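Local coordinates for protein molinate hydrolase (Gulosibacter molinativorax, PDB 4UB9) that probably hydrolyses the thiocarbamate herbicide molinate, as a zinc-binding member of the amidohydrolase family, at residues Asp83-Asn95 with Leu444-Ala456. Numbering follows the deposited sequence.
Sequences DAQGKWILPGLVN and LGDVVVLDQDPLA
Two torsions set the CH-pi packing on Trp88: its CG lies anti to its own carbonyl carbon (chi1 -74°), swinging the indole over the chain after Leu450, while chi1 of -173° directs the Asp453 carboxylate to the NE1 side of the ring, nearly parallel to it (planes 7° apart); the backbone places Asp453 CB. The frame is an antiparallel strand pair, 88-91 against 447-450, bringing together strands nearly 350 residues apart in sequence, within the mixed sheet that also holds 138-143 and 464-469. Trp88 and Leu450, and Leu90 and Val448, form hydrogen-bonded pairs: Trp88 N reaches Leu450 O at 2.9 Å and Leu450 N returns to Trp88 O. Beta-branched Ile89 and Val449 suit the extended backbone of the non-hydrogen-bonded pair between them, on the face opposite Leu90. There Ile89 CG2 also meets Val447 CG1 at 3.6 Å.

On the other face, Leu90 CD1 packs against Leu450 CD1 at 4.0 Å, and Ile419 of helix 415-421 adds to this apolar layer. Gly92, with no side chain, lies close against Asp446 CB, and its N donates a hydrogen bond to Asp446 O (2.8 Å) from well above the carbonyl plane. The Asp446 carboxylate itself is turned to Arg167 in a salt bridge. Flat and broad, the indole offers one face to the chain Gln452-Pro454: CH-pi contacts put Asp453 CB 3.8 Å from the six-membered-ring centroid of Trp88 and Pro454 CD 4.3 Å from the five-membered one. Trp88 NE1 is 3.2 Å from Asp453 OD1, but at an angle too poor for a hydrogen bond; OD1 accepts from Leu455 N, closing an Asx turn.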
ATOM      1  N   ASP A  83      -3.590   0.072  59.159  1.00 51.28           N
ATOM      2  CA  ASP A  83      -3.933  -1.156  59.798  1.00 55.00           C
ATOM      3  C   ASP A  83      -3.892  -2.308  58.798  1.00 48.77           C
ATOM      4  O   ASP A  83      -4.814  -2.498  58.007  1.00 45.71           O
ATOM      5  CB  ASP A  83      -5.319  -1.057  60.436  1.00 60.52           C
ATOM      6  CG  ASP A  83      -5.740  -2.351  61.127  1.00 68.38           C
ATOM      7  OD1 ASP A  83      -4.861  -3.182  61.473  1.00 77.53           O
ATOM      8  OD2 ASP A  83      -6.955  -2.530  61.334  1.00 79.52           O
ATOM      9  N   ALA A  84      -2.886  -3.144  58.937  1.00 48.34           N
ATOM     10  CA  ALA A  84      -2.703  -4.270  58.051  1.00 58.56           C
ATOM     11  C   ALA A  84      -3.241  -5.610  58.562  1.00 56.76           C
ATOM     12  O   ALA A  84      -2.986  -6.636  57.972  1.00 47.54           O
ATOM     13  CB  ALA A  84      -1.240  -4.383  57.659  1.00 61.86           C
ATOM     14  N   GLN A  85      -3.987  -5.597  59.653  1.00 53.89           N
ATOM     15  CA  GLN A  85      -4.461  -6.834  60.243  1.00 58.02           C
ATOM     16  C   GLN A  85      -5.257  -7.591  59.212  1.00 53.19           C
ATOM     17  O   GLN A  85      -6.133  -7.041  58.583  1.00 55.43           O
ATOM     18  CB  GLN A  85      -5.382  -6.520  61.420  1.00 69.32           C
ATOM     19  CG  GLN A  85      -4.965  -7.091  62.768  1.00 79.31           C
ATOM     20  CD  GLN A  85      -6.100  -7.791  63.507  1.00 82.99           C
ATOM     21  OE1 GLN A  85      -7.244  -7.344  63.508  1.00 91.89           O
ATOM     22  NE2 GLN A  85      -5.780  -8.898  64.145  1.00 80.55           N
ATOM     23  N   GLY A  86      -4.961  -8.872  59.067  1.00 49.93           N
ATOM     24  CA  GLY A  86      -5.614  -9.707  58.082  1.00 47.87           C
ATOM     25  C   GLY A  86      -5.175  -9.462  56.657  1.00 47.92           C
ATOM     26  O   GLY A  86      -5.794  -9.905  55.722  1.00 44.90           O
ATOM     27  N   LYS A  87      -4.075  -8.763  56.509  1.00 49.82           N
ATOM     28  CA  LYS A  87      -3.634  -8.297  55.218  1.00 52.47           C
ATOM     29  C   LYS A  87      -2.177  -8.630  54.937  1.00 57.73           C
ATOM     30  O   LYS A  87      -1.430  -9.041  55.800  1.00 60.20           O
ATOM     31  CB  LYS A  87      -3.890  -6.805  55.080  1.00 53.19           C
ATOM     32  CG  LYS A  87      -5.363  -6.486  54.943  1.00 57.90           C
ATOM     33  CD  LYS A  87      -5.646  -5.003  54.873  1.00 59.03           C
ATOM     34  CE  LYS A  87      -7.139  -4.750  54.934  1.00 61.19           C
ATOM     35  NZ  LYS A  87      -7.592  -3.770  53.926  1.00 60.45           N
ATOM     36  N   TRP A  88      -1.803  -8.508  53.686  1.00 56.05           N
ATOM     37  CA  TRP A  88      -0.462  -8.811  53.254  1.00 48.30           C
ATOM     38  C   TRP A  88       0.299  -7.551  52.877  1.00 42.42           C
ATOM     39  O   TRP A  88      -0.198  -6.678  52.221  1.00 41.38           O
ATOM     40  CB  TRP A  88      -0.487  -9.819  52.128  1.00 45.97           C
ATOM     41  CG  TRP A  88      -0.821 -11.188  52.601  1.00 47.81           C
ATOM     42  CD1 TRP A  88       0.049 -12.226  52.786  1.00 48.81           C
ATOM     43  CD2 TRP A  88      -2.115 -11.684  52.944  1.00 46.47           C
ATOM     44  NE1 TRP A  88      -0.628 -13.343  53.228  1.00 46.23           N
ATOM     45  CE2 TRP A  88      -1.959 -13.038  53.322  1.00 47.88           C
ATOM     46  CE3 TRP A  88      -3.391 -11.123  52.957  1.00 46.27           C
ATOM     47  CZ2 TRP A  88      -3.030 -13.830  53.729  1.00 45.76           C
ATOM     48  CZ3 TRP A  88      -4.463 -11.912  53.356  1.00 50.84           C
ATOM     49  CH2 TRP A  88      -4.270 -13.257  53.741  1.00 53.37           C
ATOM     50  N   ILE A  89       1.526  -7.496  53.352  1.00 41.13           N
ATOM     51  CA  ILE A  89       2.417  -6.380  53.126  1.00 39.33           C
ATOM     52  C   ILE A  89       3.554  -6.789  52.173  1.00 37.94           C
ATOM     53  O   ILE A  89       4.365  -7.662  52.498  1.00 38.60           O
ATOM     54  CB  ILE A  89       3.064  -5.889  54.421  1.00 37.24           C
ATOM     55  CG1 ILE A  89       1.985  -5.477  55.421  1.00 37.26           C
ATOM     56  CG2 ILE A  89       3.976  -4.702  54.121  1.00 39.66           C
ATOM     57  CD1 ILE A  89       2.507  -5.238  56.831  1.00 34.30           C
ATOM     58  N   LEU A  90       3.605  -6.121  51.021  1.00 37.42           N
ATOM     59  CA  LEU A  90       4.629  -6.364  49.980  1.00 35.03           C
ATOM     60  C   LEU A  90       5.461  -5.122  49.724  1.00 36.58           C
ATOM     61  O   LEU A  90       5.044  -4.003  50.103  1.00 34.44           O
ATOM     62  CB  LEU A  90       4.001  -6.804  48.686  1.00 35.14           C
ATOM     63  CG  LEU A  90       3.580  -8.269  48.574  1.00 37.82           C
ATOM     64  CD1 LEU A  90       2.408  -8.602  49.510  1.00 38.44           C
ATOM     65  CD2 LEU A  90       3.199  -8.600  47.144  1.00 36.14           C
ATOM     66  N   PRO A  91       6.639  -5.284  49.069  1.00 35.98           N
ATOM     67  CA  PRO A  91       7.389  -4.099  48.722  1.00 36.49           C
ATOM     68  C   PRO A  91       6.657  -3.391  47.629  1.00 33.41           C
ATOM     69  O   PRO A  91       5.847  -3.986  46.944  1.00 31.69           O
ATOM     70  CB  PRO A  91       8.721  -4.647  48.201  1.00 41.21           C
ATOM     71  CG  PRO A  91       8.709  -6.110  48.480  1.00 41.57           C
ATOM     72  CD  PRO A  91       7.292  -6.498  48.585  1.00 38.94           C
ATOM     73  N   GLY A  92       6.976  -2.126  47.448  1.00 35.48           N
ATOM     74  CA  GLY A  92       6.518  -1.415  46.250  1.00 37.46           C
ATOM     75  C   GLY A  92       6.832  -2.244  44.989  1.00 38.26           C
ATOM     76  O   GLY A  92       7.953  -2.767  44.828  1.00 34.85           O
ATOM     77  N   LEU A  93       5.836  -2.422  44.136  1.00 33.75           N
ATOM     78  CA  LEU A  93       6.022  -3.226  42.946  1.00 35.58           C
ATOM     79  C   LEU A  93       6.918  -2.495  41.941  1.00 36.48           C
ATOM     80  O   LEU A  93       7.003  -1.253  41.923  1.00 31.87           O
ATOM     81  CB  LEU A  93       4.698  -3.646  42.317  1.00 35.39           C
ATOM     82  CG  LEU A  93       3.768  -4.407  43.278  1.00 38.23           C
ATOM     83  CD1 LEU A  93       2.457  -4.773  42.608  1.00 37.25           C
ATOM     84  CD2 LEU A  93       4.407  -5.649  43.833  1.00 37.01           C
ATOM     85  N   VAL A  94       7.555  -3.302  41.095  1.00 34.10           N
ATOM     86  CA  VAL A  94       8.593  -2.813  40.173  1.00 34.38           C
ATOM     87  C   VAL A  94       8.454  -3.435  38.811  1.00 33.16           C
ATOM     88  O   VAL A  94       8.377  -4.668  38.664  1.00 33.90           O
ATOM     89  CB  VAL A  94      10.008  -3.134  40.709  1.00 38.02           C
ATOM     90  CG1 VAL A  94      11.076  -2.576  39.775  1.00 39.48           C
ATOM     91  CG2 VAL A  94      10.197  -2.564  42.113  1.00 36.56           C
ATOM     92  N   ASN A  95       8.415  -2.578  37.805  1.00 32.97           N
ATOM     93  CA  ASN A  95       8.267  -3.044  36.422  1.00 32.60           C
ATOM     94  C   ASN A  95       9.566  -2.795  35.690  1.00 32.00           C
ATOM     95  O   ASN A  95       9.981  -1.649  35.517  1.00 33.83           O
ATOM     96  CB  ASN A  95       7.121  -2.318  35.700  1.00 31.83           C
ATOM     97  CG  ASN A  95       6.692  -3.015  34.421  1.00 32.89           C
ATOM     98  OD1 ASN A  95       7.523  -3.529  33.640  1.00 32.80           O
ATOM     99  ND2 ASN A  95       5.373  -3.048  34.185  1.00 33.37           N
ATOM    100  N   LEU A 444      14.336   2.403  50.661  1.00 38.51           N
ATOM    101  CA  LEU A 444      13.223   3.351  50.500  1.00 37.76           C
ATOM    102  C   LEU A 444      11.895   2.770  50.966  1.00 39.61           C
ATOM    103  O   LEU A 444      11.641   1.580  50.843  1.00 38.02           O
ATOM    104  CB  LEU A 444      13.096   3.799  49.058  1.00 39.77           C
ATOM    105  CG  LEU A 444      14.221   4.719  48.564  1.00 39.43           C
ATOM    106  CD1 LEU A 444      14.320   4.658  47.059  1.00 36.00           C
ATOM    107  CD2 LEU A 444      14.019   6.164  49.013  1.00 40.51           C
ATOM    108  N   GLY A 445      11.042   3.640  51.479  1.00 38.77           N
ATOM    109  CA  GLY A 445       9.743   3.259  52.069  1.00 39.99           C
ATOM    110  C   GLY A 445       8.580   3.072  51.118  1.00 37.38           C
ATOM    111  O   GLY A 445       7.529   3.733  51.216  1.00 40.00           O
ATOM    112  N   ASP A 446       8.781   2.158  50.196  1.00 38.22           N
ATOM    113  CA  ASP A 446       7.798   1.855  49.184  1.00 38.26           C
ATOM    114  C   ASP A 446       7.120   0.577  49.556  1.00 41.90           C
ATOM    115  O   ASP A 446       7.750  -0.490  49.618  1.00 46.83           O
ATOM    116  CB  ASP A 446       8.461   1.696  47.802  1.00 45.62           C
ATOM    117  CG  ASP A 446       9.116   2.997  47.277  1.00 45.89           C
ATOM    118  OD1 ASP A 446       8.918   4.078  47.873  1.00 50.39           O
ATOM    119  OD2 ASP A 446       9.853   2.917  46.255  1.00 51.60           O
ATOM    120  N   VAL A 447       5.810   0.623  49.725  1.00 40.47           N
ATOM    121  CA  VAL A 447       5.084  -0.551  50.223  1.00 35.16           C
ATOM    122  C   VAL A 447       3.713  -0.582  49.638  1.00 37.67           C
ATOM    123  O   VAL A 447       3.094   0.460  49.418  1.00 43.69           O
ATOM    124  CB  VAL A 447       4.907  -0.464  51.748  1.00 40.37           C
ATOM    125  CG1 VAL A 447       4.090  -1.602  52.282  1.00 39.53           C
ATOM    126  CG2 VAL A 447       6.259  -0.433  52.435  1.00 44.11           C
ATOM    127  N   VAL A 448       3.247  -1.783  49.343  1.00 35.02           N
ATOM    128  CA  VAL A 448       1.858  -1.973  49.037  1.00 35.02           C
ATOM    129  C   VAL A 448       1.218  -2.973  49.996  1.00 38.91           C
ATOM    130  O   VAL A 448       1.898  -3.861  50.529  1.00 37.22           O
ATOM    131  CB  VAL A 448       1.607  -2.418  47.601  1.00 35.78           C
ATOM    132  CG1 VAL A 448       2.251  -1.430  46.673  1.00 40.56           C
ATOM    133  CG2 VAL A 448       2.098  -3.818  47.332  1.00 38.41           C
ATOM    134  N   VAL A 449      -0.095  -2.839  50.172  1.00 36.11           N
ATOM    135  CA  VAL A 449      -0.852  -3.693  51.062  1.00 34.27           C
ATOM    136  C   VAL A 449      -1.983  -4.311  50.288  1.00 34.46           C
ATOM    137  O   VAL A 449      -2.774  -3.591  49.675  1.00 34.65           O
ATOM    138  CB  VAL A 449      -1.422  -2.888  52.247  1.00 39.33           C
ATOM    139  CG1 VAL A 449      -2.227  -3.792  53.167  1.00 39.46           C
ATOM    140  CG2 VAL A 449      -0.303  -2.208  53.032  1.00 38.14           C
ATOM    141  N   LEU A 450      -2.063  -5.639  50.328  1.00 35.60           N
ATOM    142  CA  LEU A 450      -3.125  -6.397  49.683  1.00 33.66           C
ATOM    143  C   LEU A 450      -4.089  -7.011  50.690  1.00 41.46           C
ATOM    144  O   LEU A 450      -3.709  -7.370  51.793  1.00 38.82           O
ATOM    145  CB  LEU A 450      -2.546  -7.539  48.881  1.00 37.02           C
ATOM    146  CG  LEU A 450      -1.395  -7.238  47.938  1.00 35.38           C
ATOM    147  CD1 LEU A 450      -0.915  -8.529  47.308  1.00 36.89           C
ATOM    148  CD2 LEU A 450      -1.847  -6.284  46.859  1.00 38.63           C
ATOM    149  N   ASP A 451      -5.330  -7.192  50.259  1.00 44.35           N
ATOM    150  CA  ASP A 451      -6.388  -7.771  51.110  1.00 48.12           C
ATOM    151  C   ASP A 451      -6.448  -9.264  51.087  1.00 47.67           C
ATOM    152  O   ASP A 451      -7.041  -9.866  51.949  1.00 48.62           O
ATOM    153  CB  ASP A 451      -7.758  -7.305  50.643  1.00 49.91           C
ATOM    154  CG  ASP A 451      -8.018  -5.887  50.993  1.00 52.38           C
ATOM    155  OD1 ASP A 451      -7.259  -5.339  51.808  1.00 52.71           O
ATOM    156  OD2 ASP A 451      -8.948  -5.295  50.414  1.00 65.04           O
ATOM    157  N   GLN A 452      -5.899  -9.859  50.048  1.00 48.99           N
ATOM    158  CA  GLN A 452      -5.875 -11.293  49.962  1.00 45.61           C
ATOM    159  C   GLN A 452      -4.509 -11.811  49.642  1.00 48.19           C
ATOM    160  O   GLN A 452      -3.610 -11.044  49.313  1.00 46.40           O
ATOM    161  CB  GLN A 452      -6.892 -11.773  48.975  1.00 48.78           C
ATOM    162  CG  GLN A 452      -8.283 -11.579  49.531  1.00 54.23           C
ATOM    163  CD  GLN A 452      -9.315 -11.863  48.480  1.00 56.91           C
ATOM    164  OE1 GLN A 452      -9.504 -13.005  48.060  1.00 54.82           O
ATOM    165  NE2 GLN A 452     -10.020 -10.832  48.068  1.00 66.20           N
ATOM    166  N   ASP A 453      -4.359 -13.130  49.776  1.00 47.03           N
ATOM    167  CA  ASP A 453      -3.072 -13.796  49.781  1.00 41.64           C
ATOM    168  C   ASP A 453      -2.572 -14.099  48.366  1.00 39.91           C
ATOM    169  O   ASP A 453      -3.071 -15.009  47.687  1.00 39.15           O
ATOM    170  CB  ASP A 453      -3.153 -15.098  50.575  1.00 48.49           C
ATOM    171  CG  ASP A 453      -1.785 -15.770  50.769  1.00 56.70           C
ATOM    172  OD1 ASP A 453      -0.726 -15.143  50.536  1.00 58.56           O
ATOM    173  OD2 ASP A 453      -1.773 -16.932  51.189  1.00 58.87           O
ATOM    174  N   PRO A 454      -1.534 -13.387  47.938  1.00 36.88           N
ATOM    175  CA  PRO A 454      -0.987 -13.597  46.600  1.00 38.88           C
ATOM    176  C   PRO A 454      -0.301 -14.940  46.414  1.00 38.23           C
ATOM    177  O   PRO A 454      -0.246 -15.441  45.302  1.00 40.13           O
ATOM    178  CB  PRO A 454       0.010 -12.467  46.453  1.00 39.13           C
ATOM    179  CG  PRO A 454       0.376 -12.048  47.840  1.00 40.25           C
ATOM    180  CD  PRO A 454      -0.800 -12.358  48.698  1.00 39.84           C
ATOM    181  N   LEU A 455       0.141 -15.559  47.500  1.00 41.76           N
ATOM    182  CA  LEU A 455       0.728 -16.902  47.407  1.00 38.34           C
ATOM    183  C   LEU A 455      -0.285 -17.993  47.230  1.00 42.94           C
ATOM    184  O   LEU A 455       0.019 -19.068  46.724  1.00 51.78           O
ATOM    185  CB  LEU A 455       1.563 -17.187  48.635  1.00 42.85           C
ATOM    186  CG  LEU A 455       2.693 -16.147  48.781  1.00 46.31           C
ATOM    187  CD1 LEU A 455       3.356 -16.245  50.133  1.00 43.63           C
ATOM    188  CD2 LEU A 455       3.730 -16.321  47.662  1.00 50.36           C
ATOM    189  N   ALA A 456      -1.502 -17.757  47.693  1.00 42.38           N
ATOM    190  CA  ALA A 456      -2.567 -18.758  47.542  1.00 41.20           C
ATOM    191  C   ALA A 456      -3.125 -18.698  46.137  1.00 40.77           C
ATOM    192  O   ALA A 456      -3.556 -19.697  45.567  1.00 41.47           O
ATOM    193  CB  ALA A 456      -3.691 -18.485  48.542  1.00 43.16           C
TER